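Local coordinates for protein putative enoyl-CoA hydratase/isomerase (Mycobacterium abscessus, PDB 3RSI) that may act as a hydro-lyase of lipid metabolism, as a member of the enoyl-CoA hydratase/isomerase (crotonase) family, at residues Ile126-Glu131 with His186-Gly191; Pro18-Thr23 with Asp52-Ala57; His28-Leu33 with Tyr66-Asp71. All blocks are in the same frame, centred on the assembly; numbering follows the deposited sequence.

Contact 1: Ile126-Glu131 with His186-Gly191; sequences IRVSDE and HVVPAG
Asp130 and Glu131 reach across to the backbone of Ala190 and Gly191, closing the end of a short parallel strand pairing. From CB, which lies 3.4 Å from Val188 O, the Glu131 chain runs on extended: CG still passes that carbonyl, CD approaches Ala190 N, and OE1 accepts the Ala190 N-H at 3.0 Å through its anti lone pair. Asp130 takes the next amide: OD2 receives Gly191 N at 2.7 Å, nearly straight (174°) and on the syn side, while OD1 is bonded to His132 N. Two successive N-H groups beyond Pro189 are thus satisfied by two successive acidic side chains. Earlier in the strands the bonds are backbone ones, Ser129 N to His186 O at 2.8 Å and Val188 N to Ser129 O at 2.9 Å, followed by Glu131 N to Val188 O. On the face shared by Val128 and Val188, their CG1 methyls meet at 3.8 Å, beside helix 193-205; Ser129 and Val187 face helix 175-180. His186 NE2 bonds Glu165 of the second subunit. Strands 126-130 and 186-188, with 105-109, form a helix-flanked parallel sheet consistent with the core of the crotonase fold.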
loop_
_atom_site.group_PDB
_atom_site.type_symbol
_atom_site.label_atom_id
_atom_site.label_comp_id
_atom_site.label_asym_id
_atom_site.label_seq_id
_atom_site.Cartn_x
_atom_site.Cartn_y
_atom_site.Cartn_z
ATOM N N ILE B 126 -10.514 11.269 3.148
ATOM C CA ILE B 126 -10.402 11.824 1.803
ATOM C C ILE B 126 -9.600 13.110 1.946
ATOM O O ILE B 126 -9.824 13.887 2.878
ATOM C CB ILE B 126 -11.809 12.121 1.207
ATOM C CG1 ILE B 126 -12.634 10.826 1.126
ATOM C CG2 ILE B 126 -11.704 12.792 -0.166
ATOM C CD1 ILE B 126 -14.153 11.051 0.942
ATOM N N ARG B 127 -8.645 13.325 1.053
ATOM C CA ARG B 127 -7.616 14.336 1.310
ATOM C C ARG B 127 -7.334 15.149 0.072
ATOM O O ARG B 127 -6.945 14.598 -0.958
ATOM C CB ARG B 127 -6.332 13.654 1.789
ATOM C CG ARG B 127 -6.503 12.882 3.088
ATOM C CD ARG B 127 -5.370 11.914 3.375
ATOM N NE ARG B 127 -5.748 10.933 4.410
ATOM C CZ ARG B 127 -5.067 9.831 4.712
ATOM N NH1 ARG B 127 -3.941 9.548 4.079
ATOM N NH2 ARG B 127 -5.523 9.000 5.643
ATOM N N VAL B 128 -7.524 16.458 0.195
ATOM C CA VAL B 128 -7.279 17.400 -0.882
ATOM C C VAL B 128 -6.111 18.302 -0.481
ATOM O O VAL B 128 -6.145 18.954 0.579
ATOM C CB VAL B 128 -8.506 18.304 -1.137
ATOM C CG1 VAL B 128 -8.216 19.266 -2.315
ATOM C CG2 VAL B 128 -9.752 17.453 -1.401
ATOM N N SER B 129 -5.085 18.354 -1.327
ATOM C CA SER B 129 -3.918 19.192 -1.038
ATOM C C SER B 129 -3.836 20.426 -1.923
ATOM O O SER B 129 -3.829 20.343 -3.162
ATOM C CB SER B 129 -2.626 18.394 -1.204
ATOM O OG SER B 129 -1.502 19.189 -0.889
ATOM N N ASP B 130 -3.722 21.573 -1.270
ATOM C CA ASP B 130 -3.267 22.778 -1.939
ATOM C C ASP B 130 -1.928 22.477 -2.625
ATOM O O ASP B 130 -1.069 21.794 -2.073
ATOM C CB ASP B 130 -3.078 23.903 -0.914
ATOM C CG ASP B 130 -2.856 25.247 -1.553
ATOM O OD1 ASP B 130 -1.746 25.495 -2.055
ATOM O OD2 ASP B 130 -3.791 26.070 -1.524
ATOM N N GLU B 131 -1.795 22.982 -3.843
ATOM C CA GLU B 131 -0.552 23.051 -4.600
ATOM C C GLU B 131 0.711 23.308 -3.760
ATOM O O GLU B 131 1.781 22.750 -4.018
ATOM C CB GLU B 131 -0.691 24.264 -5.540
ATOM C CG GLU B 131 -0.117 24.116 -6.851
ATOM C CD GLU B 131 -0.212 25.408 -7.643
ATOM O OE1 GLU B 131 -1.161 26.231 -7.453
ATOM O OE2 GLU B 131 0.687 25.589 -8.469
ATOM N N HIS B 186 -5.882 14.312 -4.055
ATOM C CA HIS B 186 -5.982 15.399 -5.019
ATOM C C HIS B 186 -4.900 16.463 -4.730
ATOM O O HIS B 186 -4.523 16.686 -3.563
ATOM C CB HIS B 186 -7.338 16.107 -4.887
ATOM C CG HIS B 186 -8.516 15.234 -5.176
ATOM N ND1 HIS B 186 -9.021 15.066 -6.446
ATOM C CD2 HIS B 186 -9.261 14.450 -4.359
ATOM C CE1 HIS B 186 -10.040 14.228 -6.391
ATOM N NE2 HIS B 186 -10.200 13.836 -5.138
ATOM N N VAL B 187 -4.415 17.110 -5.788
ATOM C CA VAL B 187 -3.638 18.343 -5.654
ATOM C C VAL B 187 -4.333 19.396 -6.501
ATOM O O VAL B 187 -4.593 19.168 -7.695
ATOM C CB VAL B 187 -2.169 18.220 -6.121
ATOM C CG1 VAL B 187 -1.414 19.564 -5.888
ATOM C CG2 VAL B 187 -1.477 17.113 -5.413
ATOM N N VAL B 188 -4.649 20.536 -5.896
ATOM C CA VAL B 188 -5.482 21.539 -6.562
ATOM C C VAL B 188 -4.790 22.913 -6.544
ATOM O O VAL B 188 -3.874 23.108 -5.759
ATOM C CB VAL B 188 -6.850 21.622 -5.880
ATOM C CG1 VAL B 188 -7.580 20.247 -5.935
ATOM C CG2 VAL B 188 -6.716 22.136 -4.435
ATOM N N PRO B 189 -5.228 23.861 -7.408
ATOM C CA PRO B 189 -4.596 25.180 -7.437
ATOM C C PRO B 189 -4.670 25.916 -6.100
ATOM O O PRO B 189 -5.642 25.764 -5.345
ATOM C CB PRO B 189 -5.378 25.947 -8.527
ATOM C CG PRO B 189 -5.928 24.893 -9.429
ATOM C CD PRO B 189 -6.150 23.667 -8.548
ATOM N N ALA B 190 -3.623 26.689 -5.830
ATOM C CA ALA B 190 -3.503 27.508 -4.622
ATOM C C ALA B 190 -4.810 28.125 -4.190
ATOM O O ALA B 190 -5.484 28.775 -4.980
ATOM C CB ALA B 190 -2.454 28.624 -4.835
ATOM N N GLY B 191 -5.180 27.907 -2.933
ATOM C CA GLY B 191 -6.348 28.574 -2.367
ATOM C C GLY B 191 -7.676 27.880 -2.610
ATOM O O GLY B 191 -8.697 28.377 -2.141
#

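Contact 2: Pro18-Thr23 with Asp52-Ala57; sequences PVVILT and DGIRAA
The carbonyl of Pro18 accepts two backbone amides of the 52-57 segment. Pro18 O takes the hydrogen bond of Arg55 N at 2.8 Å with an N-H...O angle of 157°, and a second, weak one from Ala56 N. One oxygen therefore gathers two successive amides where the loop turns into strand 56-61. The parallel ladder then begins, with Val20 N bonded to Ala56 O at 3.1 Å.

CA-H...O contacts supplement these bonds. Val19 CA points its hydrogen at Ala56 O, the same oxygen that Val20 N uses, and Ala57 CA lies 3.2 Å from Val20 O. Before the ladder, Pro18 CA approaches Gly53 O at 3.3 Å.

The apolar part centres on Val20. Its CG1 sits between the backbone N and the carbonyl carbon (chi1 42°), from where it touches Ile54 CG2 at 3.6 Å and Ala57 CB at 3.6 Å. Ile48 of helix 35-50 packs on both Val20 and Ala57, the helix being the connection of the beta-alpha-beta unit. Pro18 CB lies by Arg55 CB, 4.2 Å away.

Polar groups also serve the interface: Arg55 NH1 bonds Val205 O of the second subunit, and the backbone oxygen of Ile54 accepts Lys103 NZ of that subunit. Within the chain the join is made by backbone amides, CA-H...O contacts and methyl groups; the Arg55 guanidinium, with a parallel ladder from Ala57, is turned to the second subunit.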
loop_
_atom_site.group_PDB
_atom_site.type_symbol
_atom_site.label_atom_id
_atom_site.label_comp_id
_atom_site.label_asym_id
_atom_site.label_seq_id
_atom_site.Cartn_x
_atom_site.Cartn_y
_atom_site.Cartn_z
ATOM N N PRO B 18 -2.261 -23.214 -23.307
ATOM C CA PRO B 18 -2.252 -23.124 -21.841
ATOM C C PRO B 18 -3.022 -21.930 -21.229
ATOM O O PRO B 18 -3.071 -21.806 -20.012
ATOM C CB PRO B 18 -0.763 -22.994 -21.515
ATOM C CG PRO B 18 -0.190 -22.307 -22.722
ATOM C CD PRO B 18 -0.971 -22.811 -23.892
ATOM N N VAL B 19 -3.605 -21.074 -22.065
ATOM C CA VAL B 19 -4.367 -19.890 -21.609
ATOM C C VAL B 19 -5.891 -20.092 -21.800
ATOM O O VAL B 19 -6.335 -20.648 -22.803
ATOM C CB VAL B 19 -3.891 -18.631 -22.383
ATOM C CG1 VAL B 19 -4.599 -17.334 -21.901
ATOM C CG2 VAL B 19 -2.378 -18.480 -22.270
ATOM N N VAL B 20 -6.680 -19.672 -20.817
ATOM C CA VAL B 20 -8.140 -19.615 -20.948
ATOM C C VAL B 20 -8.515 -18.144 -20.902
ATOM O O VAL B 20 -7.971 -17.398 -20.080
ATOM C CB VAL B 20 -8.912 -20.404 -19.822
ATOM C CG1 VAL B 20 -8.289 -20.183 -18.474
ATOM C CG2 VAL B 20 -10.385 -19.985 -19.757
ATOM N N ILE B 21 -9.423 -17.742 -21.794
ATOM C CA ILE B 21 -9.968 -16.402 -21.834
ATOM C C ILE B 21 -11.451 -16.467 -21.493
ATOM O O ILE B 21 -12.221 -17.194 -22.140
ATOM C CB ILE B 21 -9.816 -15.760 -23.228
ATOM C CG1 ILE B 21 -8.346 -15.745 -23.651
ATOM C CG2 ILE B 21 -10.379 -14.327 -23.226
ATOM C CD1 ILE B 21 -8.191 -15.634 -25.137
ATOM N N LEU B 22 -11.820 -15.701 -20.472
ATOM C CA LEU B 22 -13.175 -15.598 -19.989
ATOM C C LEU B 22 -13.718 -14.252 -20.430
ATOM O O LEU B 22 -13.094 -13.210 -20.182
ATOM C CB LEU B 22 -13.189 -15.675 -18.464
ATOM C CG LEU B 22 -12.616 -16.943 -17.826
ATOM C CD1 LEU B 22 -12.695 -16.836 -16.309
ATOM C CD2 LEU B 22 -13.386 -18.151 -18.319
ATOM N N THR B 23 -14.877 -14.261 -21.074
ATOM C CA THR B 23 -15.454 -13.031 -21.558
ATOM C C THR B 23 -16.855 -12.860 -21.003
ATOM O O THR B 23 -17.741 -13.638 -21.348
ATOM C CB THR B 23 -15.494 -12.977 -23.086
ATOM O OG1 THR B 23 -14.169 -13.117 -23.592
ATOM C CG2 THR B 23 -16.081 -11.639 -23.559
ATOM N N ASP B 52 -4.233 -29.030 -14.936
ATOM C CA ASP B 52 -2.815 -28.676 -14.838
ATOM C C ASP B 52 -2.255 -27.988 -16.099
ATOM O O ASP B 52 -1.316 -27.195 -16.001
ATOM C CB ASP B 52 -1.975 -29.928 -14.545
ATOM C CG ASP B 52 -2.049 -30.378 -13.092
ATOM O OD1 ASP B 52 -2.592 -29.651 -12.227
ATOM O OD2 ASP B 52 -1.526 -31.478 -12.816
ATOM N N GLY B 53 -2.818 -28.311 -17.260
ATOM C CA GLY B 53 -2.436 -27.692 -18.540
ATOM C C GLY B 53 -2.867 -26.235 -18.703
ATOM O O GLY B 53 -2.394 -25.522 -19.601
ATOM N N ILE B 54 -3.776 -25.772 -17.855
ATOM C CA ILE B 54 -4.115 -24.350 -17.842
ATOM C C ILE B 54 -3.105 -23.639 -16.946
ATOM O O ILE B 54 -3.056 -23.902 -15.746
ATOM C CB ILE B 54 -5.550 -24.091 -17.357
ATOM C CG1 ILE B 54 -6.551 -24.794 -18.279
ATOM C CG2 ILE B 54 -5.826 -22.589 -17.324
ATOM C CD1 ILE B 54 -8.012 -24.540 -17.928
ATOM N N ARG B 55 -2.300 -22.753 -17.532
ATOM C CA ARG B 55 -1.261 -22.019 -16.779
ATOM C C ARG B 55 -1.591 -20.544 -16.467
ATOM O O ARG B 55 -0.941 -19.918 -15.624
ATOM C CB ARG B 55 0.071 -22.119 -17.519
ATOM C CG ARG B 55 0.662 -23.555 -17.554
ATOM C CD ARG B 55 2.075 -23.533 -18.149
ATOM N NE ARG B 55 2.647 -24.859 -18.358
ATOM C CZ ARG B 55 3.915 -25.098 -18.714
ATOM N NH1 ARG B 55 4.785 -24.095 -18.910
ATOM N NH2 ARG B 55 4.331 -26.352 -18.868
ATOM N N ALA B 56 -2.587 -19.986 -17.147
ATOM C CA ALA B 56 -3.008 -18.613 -16.927
ATOM C C ALA B 56 -4.423 -18.414 -17.453
ATOM O O ALA B 56 -4.840 -19.080 -18.413
ATOM C CB ALA B 56 -2.041 -17.639 -17.623
ATOM N N ALA B 57 -5.152 -17.500 -16.818
ATOM C CA ALA B 57 -6.500 -17.134 -17.211
ATOM C C ALA B 57 -6.599 -15.617 -17.407
ATOM O O ALA B 57 -5.982 -14.838 -16.665
ATOM C CB ALA B 57 -7.468 -17.578 -16.170
#

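Contact 3: His28-Leu33 with Tyr66-Asp71; sequences HRRNAL and YCVGGD
Arg30 and Val68 cross at about a right angle, with Val68 CG1 lying over the centre of the Arg30 guanidinium, 3.8 Å above its plane. Farther back, Arg30 CB touches Val68 CG2 at 3.7 Å, so the valine methyls meet the arginine at its root and its guanidinium, not along the CG-CD part between. Arg29 bends at chi2 (-74°) and chi3, and NH1 forms a salt bridge to Asp71 OD2 at 3.2 Å, its hydrogen bond weak (128°); OD2 lies at the guanidinium edge, the two planes 25° apart. Ala32 CB rests over one face of the Arg29 group, toward its rim.

Asn31 lays CB against Tyr66 O; Arg26 N holds its OD1 and Ala62 O its ND2. Leu33 CD2 packs on Cys67 SG at 4.0 Å. Backbone bonds join Val68 N to Arg30 O at 3.2 Å, inside the type I' turn of Arg29 to Ala32, and Leu33 N to Gly69 O at 2.7 Å, just beyond it. Cys67 and Val68 pair in a parallel ladder with a strand of the second subunit. The Cys-Val-Gly-Gly-Asp run probably corresponds to the crotonase-family segment that lines the acyl-CoA site and, in relatives, supplies an oxyanion-hole N-H.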
loop_
_atom_site.group_PDB
_atom_site.type_symbol
_atom_site.label_atom_id
_atom_site.label_comp_id
_atom_site.label_asym_id
_atom_site.label_seq_id
_atom_site.Cartn_x
_atom_site.Cartn_y
_atom_site.Cartn_z
ATOM N N HIS B 28 -26.404 -6.003 -23.652
ATOM C CA HIS B 28 -27.584 -5.225 -23.293
ATOM C C HIS B 28 -27.530 -4.626 -21.887
ATOM O O HIS B 28 -28.280 -3.710 -21.592
ATOM C CB HIS B 28 -28.848 -6.087 -23.480
ATOM C CG HIS B 28 -28.793 -7.404 -22.778
ATOM N ND1 HIS B 28 -29.472 -7.644 -21.602
ATOM C CD2 HIS B 28 -28.134 -8.550 -23.074
ATOM C CE1 HIS B 28 -29.251 -8.892 -21.222
ATOM N NE2 HIS B 28 -28.432 -9.457 -22.090
ATOM N N ARG B 29 -26.627 -5.125 -21.040
ATOM C CA ARG B 29 -26.389 -4.603 -19.701
ATOM C C ARG B 29 -24.912 -4.282 -19.473
ATOM O O ARG B 29 -24.459 -4.252 -18.327
ATOM C CB ARG B 29 -26.828 -5.636 -18.652
ATOM C CG ARG B 29 -28.343 -5.946 -18.627
ATOM C CD ARG B 29 -29.161 -4.844 -18.023
ATOM N NE ARG B 29 -28.509 -4.205 -16.880
ATOM C CZ ARG B 29 -28.455 -4.691 -15.641
ATOM N NH1 ARG B 29 -29.017 -5.854 -15.329
ATOM N NH2 ARG B 29 -27.825 -3.998 -14.692
ATOM N N ARG B 30 -24.176 -4.029 -20.557
ATOM C CA ARG B 30 -22.722 -3.843 -20.516
ATOM C C ARG B 30 -22.029 -4.803 -19.536
ATOM O O ARG B 30 -21.209 -4.414 -18.697
ATOM C CB ARG B 30 -22.383 -2.382 -20.245
ATOM C CG ARG B 30 -22.695 -1.471 -21.476
ATOM C CD ARG B 30 -22.377 0.001 -21.205
ATOM N NE ARG B 30 -23.109 0.466 -20.033
ATOM C CZ ARG B 30 -22.783 1.504 -19.267
ATOM N NH1 ARG B 30 -21.723 2.247 -19.528
ATOM N NH2 ARG B 30 -23.538 1.794 -18.210
ATOM N N ASN B 31 -22.402 -6.069 -19.675
ATOM C CA ASN B 31 -21.743 -7.209 -19.042
ATOM C C ASN B 31 -21.897 -7.249 -17.523
ATOM O O ASN B 31 -21.082 -7.859 -16.833
ATOM C CB ASN B 31 -20.273 -7.279 -19.482
ATOM C CG ASN B 31 -20.118 -7.264 -21.005
ATOM O OD1 ASN B 31 -20.945 -7.819 -21.730
ATOM N ND2 ASN B 31 -19.046 -6.648 -21.487
ATOM N N ALA B 32 -22.962 -6.625 -17.021
ATOM C CA ALA B 32 -23.316 -6.684 -15.598
ATOM C C ALA B 32 -23.428 -8.128 -15.137
ATOM O O ALA B 32 -23.993 -8.977 -15.839
ATOM C CB ALA B 32 -24.642 -5.949 -15.325
ATOM N N LEU B 33 -22.890 -8.394 -13.956
ATOM C CA LEU B 33 -23.017 -9.703 -13.330
ATOM C C LEU B 33 -24.475 -10.113 -13.196
ATOM O O LEU B 33 -25.319 -9.300 -12.909
ATOM C CB LEU B 33 -22.408 -9.671 -11.941
ATOM C CG LEU B 33 -20.910 -9.363 -11.846
ATOM C CD1 LEU B 33 -20.465 -9.509 -10.370
ATOM C CD2 LEU B 33 -20.087 -10.263 -12.785
ATOM N N TYR B 66 -16.273 -3.479 -19.793
ATOM C CA TYR B 66 -15.744 -4.638 -19.080
ATOM C C TYR B 66 -16.875 -5.263 -18.278
ATOM O O TYR B 66 -17.294 -6.373 -18.575
ATOM C CB TYR B 66 -14.549 -4.212 -18.220
ATOM C CG TYR B 66 -13.923 -5.265 -17.331
ATOM C CD1 TYR B 66 -13.058 -6.211 -17.843
ATOM C CD2 TYR B 66 -14.138 -5.245 -15.964
ATOM C CE1 TYR B 66 -12.450 -7.158 -17.018
ATOM C CE2 TYR B 66 -13.529 -6.153 -15.129
ATOM C CZ TYR B 66 -12.697 -7.117 -15.652
ATOM O OH TYR B 66 -12.127 -8.027 -14.790
ATOM N N CYS B 67 -17.360 -4.553 -17.265
ATOM C CA CYS B 67 -18.470 -5.003 -16.447
ATOM C C CYS B 67 -18.947 -3.816 -15.627
ATOM O O CYS B 67 -18.182 -3.274 -14.817
ATOM C CB CYS B 67 -18.040 -6.180 -15.548
ATOM S SG CYS B 67 -19.258 -6.704 -14.325
ATOM N N VAL B 68 -20.179 -3.377 -15.889
ATOM C CA VAL B 68 -20.819 -2.247 -15.176
ATOM C C VAL B 68 -21.887 -2.985 -14.373
ATOM O O VAL B 68 -23.019 -3.320 -14.841
ATOM C CB VAL B 68 -21.483 -1.264 -16.107
ATOM C CG1 VAL B 68 -20.539 -0.902 -17.284
ATOM C CG2 VAL B 68 -22.766 -1.871 -16.587
ATOM N N GLY B 69 -21.512 -3.228 -13.156
ATOM C CA GLY B 69 -21.357 -4.582 -12.801
ATOM C C GLY B 69 -22.464 -5.329 -12.177
ATOM O O GLY B 69 -22.378 -6.516 -12.133
ATOM N N GLY B 70 -23.515 -4.624 -11.790
ATOM C CA GLY B 70 -24.371 -5.017 -10.701
ATOM C C GLY B 70 -25.237 -6.215 -10.909
ATOM O O GLY B 70 -24.788 -7.187 -11.477
ATOM N N ASP B 71 -26.461 -6.153 -10.381
ATOM C CA ASP B 71 -27.467 -7.210 -10.567
ATOM C C ASP B 71 -27.163 -8.474 -9.748
ATOM O O ASP B 71 -27.979 -8.914 -8.930
ATOM C CB ASP B 71 -27.597 -7.521 -12.055
ATOM C CG ASP B 71 -28.758 -8.423 -12.375
ATOM O OD1 ASP B 71 -29.384 -8.966 -11.435
ATOM O OD2 ASP B 71 -29.022 -8.597 -13.588
#

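How the contacts relate
Contacts 2 and 3 are neighbours: their centres are 23 Å apart, their nearest atoms about 6 Å, and their segments alternate along the chain, since strand 19-24 leads to the 28-33 loop and strand 56-61 to strand 67-68. Contact 1 follows later in sequence, beyond the unmodelled residues 72-85, with its centre 44 Å from that of contact 2 and 34 Å from that of contact 3. All three touch the second subunit, and at contacts 2 and 3 the sheet continues into it through parallel ladders. By family resemblance, contact 3 probably borders the acyl-CoA site; contacts 1 and 2 lie in two different sheets, on opposite sides of the chain's centre.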